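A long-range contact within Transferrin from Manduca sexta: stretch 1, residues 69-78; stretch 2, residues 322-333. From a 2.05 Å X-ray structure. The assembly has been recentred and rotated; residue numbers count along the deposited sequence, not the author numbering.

Stretch 1, residues 69-78: NQDFVVFQEY
Stretch 2, residues 322-333: ADNIPIKPIDYL

Two segments distant in sequence can be joined by a short antiparallel ladder, with side chains filling the places where the ladder is irregular. In Manduca sexta transferrin, the strand through Val 74 and Glu 77 runs against the one through Ala 322 and Ile 327, their axes 165° apart in direction and 4.8 Å apart at closest approach. Together the stretches bury 749 Å².

The ladder is firm at two places. Val 74 pairs with Ile 327, CA to CA 5.4 Å, through Val 74 N to Ile 327 O (2.8 Å) and Ile 327 N to Val 74 O (3.2 Å). Glu 77 pairs with Ala 322, CA to CA 5.3 Å, through Glu 77 N to Ala 322 O (3.1 Å) and a nearly straight bond from Ala 322 N to Glu 77 O (2.9 Å). Between them lie two residues of the first strand but four of the second. There Phe 75 departs from extended geometry (phi/psi -109/1), and Asn 324, chi1 39°, points its CB toward the first strand. Its amide fills the gap, ND2 donating to Val 74 O at 2.9 Å, so that this carbonyl accepts two bonds. Nearby, Gln 76 (chi1 t) gives NE2 to Asp 323 OD1 at 2.7 Å; Asp 323 uses chi1 m.

Val 74, Glu 77, Ala 322 and Ile 327 share one face. Val 74 (chi1 t; phi/psi -80/106) is a bump on this face: its branched side chain fits a hollow bounded by Ile 327, Pro 329 and Tyr 332. Its CB lies 4.2 Å from Ile 327 CG2, and its CG2 4.2 Å from Pro 329 CB. CG1 sits over the face of the Tyr 332 ring, 4.3 Å from the centroid and 9° off the normal. The CA-to-CB bond of Tyr 332 points toward the first stretch, and chi1 t with chi2 73° sets the ring; at its edge, Glu 77 OE1 comes 3.6 Å from CE1. Glu 77 (chi1 m, chi2 t) is buried, and its OE1 also packs 3.5 Å from Asn 324 CB. On the other side of the strand from this cluster, Val 73 (chi1 p) sets CG2 against Pro 326 CB at 3.6 Å.

Lys 328, the N-cap residue before the helix that begins at Pro 329, closes the other end. Its CB points away, but three successive m rotamers curl the chain back, bringing NZ to Gln 70 OE1 (2.6 Å) and Phe 72 O (2.8 Å). Gln 70, chi1 and chi2 both p, also accepts at OE1 from Phe 72 N (3.0 Å), a bond that helps fix the loop receiving the ammonium. Pro 329 CG fits against Phe 72 CB at 4.1 Å.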

ATOM      1  N   ASN A  69      12.077 -16.863 -20.009  1.00 30.95           N
ATOM      2  CA  ASN A  69      11.665 -17.540 -21.231  1.00 29.20           C
ATOM      3  C   ASN A  69      10.275 -17.140 -21.697  1.00 28.87           C
ATOM      4  O   ASN A  69       9.661 -17.871 -22.468  1.00 30.54           O
ATOM      5  CB  ASN A  69      11.712 -19.067 -21.083  1.00 32.04           C
ATOM      6  CG  ASN A  69      13.096 -19.567 -20.758  1.00 43.92           C
ATOM      7  OD1 ASN A  69      13.348 -20.064 -19.657  1.00 41.94           O
ATOM      8  ND2 ASN A  69      14.013 -19.412 -21.705  1.00 41.52           N
ATOM      9  N   GLN A  70       9.757 -15.993 -21.273  1.00 26.75           N
ATOM     10  CA  GLN A  70       8.361 -15.692 -21.573  1.00 25.43           C
ATOM     11  C   GLN A  70       8.148 -15.574 -23.081  1.00 24.26           C
ATOM     12  O   GLN A  70       9.054 -15.228 -23.835  1.00 23.31           O
ATOM     13  CB  GLN A  70       7.900 -14.421 -20.840  1.00 29.78           C
ATOM     14  CG  GLN A  70       8.710 -13.175 -21.118  1.00 23.14           C
ATOM     15  CD  GLN A  70       8.375 -12.534 -22.455  1.00 27.68           C
ATOM     16  OE1 GLN A  70       7.278 -12.708 -23.008  1.00 23.73           O
ATOM     17  NE2 GLN A  70       9.337 -11.802 -22.996  1.00 25.26           N
ATOM     18  N   ASP A  71       6.941 -15.935 -23.525  1.00 26.50           N
ATOM     19  CA  ASP A  71       6.527 -15.760 -24.908  1.00 25.91           C
ATOM     20  C   ASP A  71       5.133 -15.121 -24.958  1.00 29.75           C
ATOM     21  O   ASP A  71       4.296 -15.443 -25.810  1.00 27.00           O
ATOM     22  CB  ASP A  71       6.613 -17.086 -25.686  1.00 24.26           C
ATOM     23  CG  ASP A  71       5.638 -18.160 -25.201  1.00 24.27           C
ATOM     24  OD1 ASP A  71       4.953 -17.979 -24.181  1.00 27.35           O
ATOM     25  OD2 ASP A  71       5.576 -19.222 -25.865  1.00 29.27           O
ATOM     26  N   PHE A  72       4.893 -14.178 -24.043  1.00 29.67           N
ATOM     27  CA  PHE A  72       3.647 -13.424 -24.004  1.00 25.97           C
ATOM     28  C   PHE A  72       3.430 -12.658 -25.294  1.00 30.11           C
ATOM     29  O   PHE A  72       4.364 -12.370 -26.045  1.00 27.79           O
ATOM     30  CB  PHE A  72       3.644 -12.422 -22.855  1.00 23.85           C
ATOM     31  CG  PHE A  72       3.607 -13.047 -21.514  1.00 23.78           C
ATOM     32  CD1 PHE A  72       2.454 -13.637 -21.055  1.00 21.59           C
ATOM     33  CD2 PHE A  72       4.701 -13.010 -20.693  1.00 20.81           C
ATOM     34  CE1 PHE A  72       2.393 -14.194 -19.814  1.00 20.05           C
ATOM     35  CE2 PHE A  72       4.655 -13.587 -19.449  1.00 22.57           C
ATOM     36  CZ  PHE A  72       3.486 -14.180 -19.007  1.00 22.68           C
ATOM     37  N   VAL A  73       2.172 -12.298 -25.532  1.00 22.59           N
ATOM     38  CA  VAL A  73       1.815 -11.435 -26.649  1.00 22.85           C
ATOM     39  C   VAL A  73       0.666 -10.556 -26.195  1.00 24.43           C
ATOM     40  O   VAL A  73      -0.340 -11.058 -25.689  1.00 23.24           O
ATOM     41  CB  VAL A  73       1.413 -12.243 -27.900  1.00 34.22           C
ATOM     42  CG1 VAL A  73       0.214 -13.153 -27.595  1.00 30.33           C
ATOM     43  CG2 VAL A  73       1.081 -11.309 -29.041  1.00 35.05           C
ATOM     44  N   VAL A  74       0.830  -9.247 -26.323  1.00 23.40           N
ATOM     45  CA  VAL A  74      -0.289  -8.330 -26.138  1.00 26.34           C
ATOM     46  C   VAL A  74      -1.097  -8.341 -27.426  1.00 21.52           C
ATOM     47  O   VAL A  74      -0.675  -7.769 -28.427  1.00 24.91           O
ATOM     48  CB  VAL A  74       0.179  -6.918 -25.784  1.00 29.99           C
ATOM     49  CG1 VAL A  74      -1.018  -5.965 -25.757  1.00 21.41           C
ATOM     50  CG2 VAL A  74       0.901  -6.946 -24.422  1.00 20.63           C
ATOM     51  N   PHE A  75      -2.267  -8.992 -27.398  1.00 24.60           N
ATOM     52  CA  PHE A  75      -3.089  -9.155 -28.590  1.00 27.54           C
ATOM     53  C   PHE A  75      -4.355  -8.317 -28.553  1.00 22.91           C
ATOM     54  O   PHE A  75      -5.156  -8.396 -29.484  1.00 28.21           O
ATOM     55  CB  PHE A  75      -3.456 -10.639 -28.789  1.00 29.32           C
ATOM     56  CG  PHE A  75      -4.334 -11.191 -27.706  1.00 23.73           C
ATOM     57  CD1 PHE A  75      -5.707 -11.112 -27.802  1.00 25.34           C
ATOM     58  CD2 PHE A  75      -3.778 -11.786 -26.580  1.00 24.53           C
ATOM     59  CE1 PHE A  75      -6.510 -11.613 -26.817  1.00 19.15           C
ATOM     60  CE2 PHE A  75      -4.585 -12.282 -25.577  1.00 23.32           C
ATOM     61  CZ  PHE A  75      -5.955 -12.198 -25.705  1.00 31.88           C
ATOM     62  N   GLN A  76      -4.569  -7.536 -27.500  1.00 21.27           N
ATOM     63  CA  GLN A  76      -5.791  -6.754 -27.373  1.00 31.10           C
ATOM     64  C   GLN A  76      -5.530  -5.477 -26.594  1.00 27.92           C
ATOM     65  O   GLN A  76      -4.921  -5.520 -25.516  1.00 25.74           O
ATOM     66  CB  GLN A  76      -6.881  -7.568 -26.670  1.00 32.12           C
ATOM     67  CG  GLN A  76      -8.271  -7.046 -26.915  1.00 36.39           C
ATOM     68  CD  GLN A  76      -8.895  -7.737 -28.077  1.00 39.80           C
ATOM     69  OE1 GLN A  76      -9.866  -8.478 -27.922  1.00 43.13           O
ATOM     70  NE2 GLN A  76      -8.324  -7.533 -29.257  1.00 43.85           N
ATOM     71  N   GLU A  77      -6.009  -4.355 -27.126  1.00 22.95           N
ATOM     72  CA  GLU A  77      -5.945  -3.066 -26.444  1.00 26.76           C
ATOM     73  C   GLU A  77      -7.342  -2.627 -26.038  1.00 18.50           C
ATOM     74  O   GLU A  77      -8.292  -2.721 -26.825  1.00 26.48           O
ATOM     75  CB  GLU A  77      -5.317  -1.985 -27.332  1.00 23.32           C
ATOM     76  CG  GLU A  77      -3.827  -2.102 -27.495  1.00 27.58           C
ATOM     77  CD  GLU A  77      -3.286  -1.114 -28.499  1.00 31.21           C
ATOM     78  OE1 GLU A  77      -2.359  -1.473 -29.235  1.00 25.79           O
ATOM     79  OE2 GLU A  77      -3.805   0.019 -28.568  1.00 27.94           O
ATOM     80  N   TYR A  78      -7.460  -2.162 -24.807  1.00 15.46           N
ATOM     81  CA  TYR A  78      -8.653  -1.477 -24.325  1.00 23.52           C
ATOM     82  C   TYR A  78      -8.481   0.029 -24.509  1.00 24.61           C
ATOM     83  O   TYR A  78      -7.558   0.632 -23.945  1.00 20.23           O
ATOM     84  CB  TYR A  78      -8.887  -1.798 -22.851  1.00 27.57           C
ATOM     85  CG  TYR A  78      -9.259  -3.235 -22.544  1.00 23.74           C
ATOM     86  CD1 TYR A  78      -9.667  -4.106 -23.554  1.00 27.60           C
ATOM     87  CD2 TYR A  78      -9.200  -3.717 -21.242  1.00 19.56           C
ATOM     88  CE1 TYR A  78     -10.015  -5.414 -23.270  1.00 26.90           C
ATOM     89  CE2 TYR A  78      -9.554  -5.026 -20.944  1.00 21.35           C
ATOM     90  CZ  TYR A  78      -9.951  -5.870 -21.961  1.00 24.53           C
ATOM     91  OH  TYR A  78     -10.306  -7.173 -21.686  1.00 31.63           O
ATOM     92  N   ALA A 322      -9.967  -2.824 -29.151  1.00 22.36           N
ATOM     93  CA  ALA A 322      -9.339  -2.668 -30.454  1.00 34.77           C
ATOM     94  C   ALA A 322      -8.341  -3.793 -30.679  1.00 38.99           C
ATOM     95  O   ALA A 322      -7.486  -4.047 -29.819  1.00 39.59           O
ATOM     96  CB  ALA A 322      -8.626  -1.328 -30.546  1.00 28.19           C
ATOM     97  N   ASP A 323      -8.441  -4.463 -31.829  1.00 36.88           N
ATOM     98  CA  ASP A 323      -7.439  -5.468 -32.183  1.00 50.88           C
ATOM     99  C   ASP A 323      -6.217  -4.734 -32.705  1.00 47.44           C
ATOM    100  O   ASP A 323      -6.341  -3.804 -33.510  1.00 36.29           O
ATOM    101  CB  ASP A 323      -7.925  -6.466 -33.244  1.00 38.79           C
ATOM    102  CG  ASP A 323      -9.227  -7.163 -32.875  1.00 45.38           C
ATOM    103  OD1 ASP A 323      -9.351  -7.697 -31.744  1.00 41.94           O
ATOM    104  OD2 ASP A 323     -10.126  -7.187 -33.749  1.00 37.95           O
ATOM    105  N   ASN A 324      -5.045  -5.145 -32.248  1.00 31.81           N
ATOM    106  CA  ASN A 324      -3.796  -4.554 -32.681  1.00 38.29           C
ATOM    107  C   ASN A 324      -3.044  -5.564 -33.525  1.00 34.80           C
ATOM    108  O   ASN A 324      -3.468  -6.704 -33.710  1.00 42.69           O
ATOM    109  CB  ASN A 324      -2.956  -4.105 -31.482  1.00 41.72           C
ATOM    110  CG  ASN A 324      -3.040  -5.077 -30.321  1.00 41.04           C
ATOM    111  OD1 ASN A 324      -4.132  -5.499 -29.948  1.00 39.42           O
ATOM    112  ND2 ASN A 324      -1.891  -5.436 -29.744  1.00 33.55           N
ATOM    113  N   ILE A 325      -1.917  -5.121 -34.047  1.00 30.86           N
ATOM    114  CA  ILE A 325      -0.956  -6.029 -34.651  1.00 44.50           C
ATOM    115  C   ILE A 325      -0.276  -6.685 -33.453  1.00 43.41           C
ATOM    116  O   ILE A 325       0.507  -6.024 -32.757  1.00 34.70           O
ATOM    117  CB  ILE A 325       0.007  -5.283 -35.593  1.00 50.84           C
ATOM    118  CG1 ILE A 325      -0.796  -4.553 -36.686  1.00 48.00           C
ATOM    119  CG2 ILE A 325       0.991  -6.243 -36.224  1.00 42.16           C
ATOM    120  CD1 ILE A 325       0.009  -3.570 -37.517  1.00 47.86           C
ATOM    121  N   PRO A 326      -0.596  -7.961 -33.127  1.00 40.76           N
ATOM    122  CA  PRO A 326      -0.059  -8.560 -31.897  1.00 45.15           C
ATOM    123  C   PRO A 326       1.398  -8.189 -31.692  1.00 35.54           C
ATOM    124  O   PRO A 326       2.169  -8.139 -32.655  1.00 31.95           O
ATOM    125  CB  PRO A 326      -0.239 -10.064 -32.134  1.00 48.47           C
ATOM    126  CG  PRO A 326      -1.408 -10.157 -33.049  1.00 40.81           C
ATOM    127  CD  PRO A 326      -1.326  -8.950 -33.942  1.00 43.79           C
ATOM    128  N   ILE A 327       1.785  -7.920 -30.453  1.00 31.45           N
ATOM    129  CA  ILE A 327       3.105  -7.358 -30.176  1.00 31.99           C
ATOM    130  C   ILE A 327       3.593  -7.885 -28.844  1.00 23.34           C
ATOM    131  O   ILE A 327       2.816  -8.019 -27.895  1.00 27.13           O
ATOM    132  CB  ILE A 327       3.058  -5.819 -30.170  1.00 27.01           C
ATOM    133  CG1 ILE A 327       4.442  -5.227 -29.890  1.00 30.18           C
ATOM    134  CG2 ILE A 327       2.044  -5.334 -29.139  1.00 28.42           C
ATOM    135  CD1 ILE A 327       4.540  -3.760 -30.255  1.00 32.47           C
ATOM    136  N   LYS A 328       4.884  -8.176 -28.771  1.00 21.34           N
ATOM    137  CA  LYS A 328       5.462  -8.562 -27.495  1.00 30.29           C
ATOM    138  C   LYS A 328       5.271  -7.428 -26.489  1.00 27.51           C
ATOM    139  O   LYS A 328       5.164  -6.266 -26.878  1.00 19.77           O
ATOM    140  CB  LYS A 328       6.948  -8.874 -27.646  1.00 30.97           C
ATOM    141  CG  LYS A 328       7.263 -10.057 -28.575  1.00 35.31           C
ATOM    142  CD  LYS A 328       6.933 -11.392 -27.908  1.00 48.38           C
ATOM    143  CE  LYS A 328       7.883 -11.730 -26.746  1.00 46.59           C
ATOM    144  NZ  LYS A 328       7.123 -12.029 -25.474  1.00 33.03           N
ATOM    145  N   PRO A 329       5.217  -7.737 -25.195  1.00 22.42           N
ATOM    146  CA  PRO A 329       4.896  -6.675 -24.232  1.00 19.81           C
ATOM    147  C   PRO A 329       5.953  -5.593 -24.178  1.00 26.42           C
ATOM    148  O   PRO A 329       5.616  -4.401 -24.169  1.00 26.82           O
ATOM    149  CB  PRO A 329       4.754  -7.427 -22.897  1.00 16.83           C
ATOM    150  CG  PRO A 329       5.454  -8.761 -23.134  1.00 26.35           C
ATOM    151  CD  PRO A 329       5.281  -9.064 -24.567  1.00 24.71           C
ATOM    152  N   ILE A 330       7.231  -5.960 -24.163  1.00 22.04           N
ATOM    153  CA  ILE A 330       8.239  -4.921 -24.039  1.00 21.20           C
ATOM    154  C   ILE A 330       8.296  -4.069 -25.306  1.00 24.36           C
ATOM    155  O   ILE A 330       8.594  -2.867 -25.241  1.00 22.62           O
ATOM    156  CB  ILE A 330       9.594  -5.557 -23.685  1.00 26.41           C
ATOM    157  CG1 ILE A 330      10.442  -4.569 -22.892  1.00 25.33           C
ATOM    158  CG2 ILE A 330      10.323  -6.032 -24.949  1.00 36.37           C
ATOM    159  CD1 ILE A 330      10.072  -4.513 -21.437  1.00 26.79           C
ATOM    160  N   ASP A 331       8.002  -4.651 -26.471  1.00 22.89           N
ATOM    161  CA  ASP A 331       7.911  -3.833 -27.676  1.00 22.96           C
ATOM    162  C   ASP A 331       6.684  -2.943 -27.623  1.00 30.46           C
ATOM    163  O   ASP A 331       6.701  -1.809 -28.131  1.00 21.73           O
ATOM    164  CB  ASP A 331       7.874  -4.715 -28.919  1.00 27.91           C
ATOM    165  CG  ASP A 331       9.161  -5.483 -29.106  1.00 30.56           C
ATOM    166  OD1 ASP A 331      10.208  -4.959 -28.700  1.00 30.09           O
ATOM    167  OD2 ASP A 331       9.124  -6.602 -29.645  1.00 27.23           O
ATOM    168  N   TYR A 332       5.610  -3.447 -27.016  1.00 26.11           N
ATOM    169  CA  TYR A 332       4.443  -2.621 -26.764  1.00 21.57           C
ATOM    170  C   TYR A 332       4.802  -1.437 -25.882  1.00 24.49           C
ATOM    171  O   TYR A 332       4.420  -0.296 -26.165  1.00 20.07           O
ATOM    172  CB  TYR A 332       3.373  -3.469 -26.089  1.00 23.91           C
ATOM    173  CG  TYR A 332       2.071  -2.748 -25.813  1.00 23.51           C
ATOM    174  CD1 TYR A 332       1.200  -2.432 -26.840  1.00 17.82           C
ATOM    175  CD2 TYR A 332       1.709  -2.406 -24.524  1.00 22.20           C
ATOM    176  CE1 TYR A 332       0.006  -1.814 -26.595  1.00 22.77           C
ATOM    177  CE2 TYR A 332       0.502  -1.770 -24.259  1.00 14.32           C
ATOM    178  CZ  TYR A 332      -0.339  -1.476 -25.303  1.00 19.99           C
ATOM    179  OH  TYR A 332      -1.538  -0.827 -25.076  1.00 24.31           O
ATOM    180  N   LEU A 333       5.524  -1.699 -24.783  1.00 21.22           N
ATOM    181  CA  LEU A 333       5.898  -0.620 -23.881  1.00 17.38           C
ATOM    182  C   LEU A 333       6.927   0.292 -24.519  1.00 25.95           C
ATOM    183  O   LEU A 333       6.848   1.520 -24.372  1.00 17.63           O
ATOM    184  CB  LEU A 333       6.443  -1.174 -22.574  1.00 18.86           C
ATOM    185  CG  LEU A 333       5.469  -1.988 -21.740  1.00 14.30           C
ATOM    186  CD1 LEU A 333       6.215  -2.561 -20.563  1.00 18.69           C
ATOM    187  CD2 LEU A 333       4.324  -1.196 -21.283  1.00 18.31           C
TER
HETATM  188  O   HOH W   1       8.755  -9.002 -24.260  1.00 14.20           O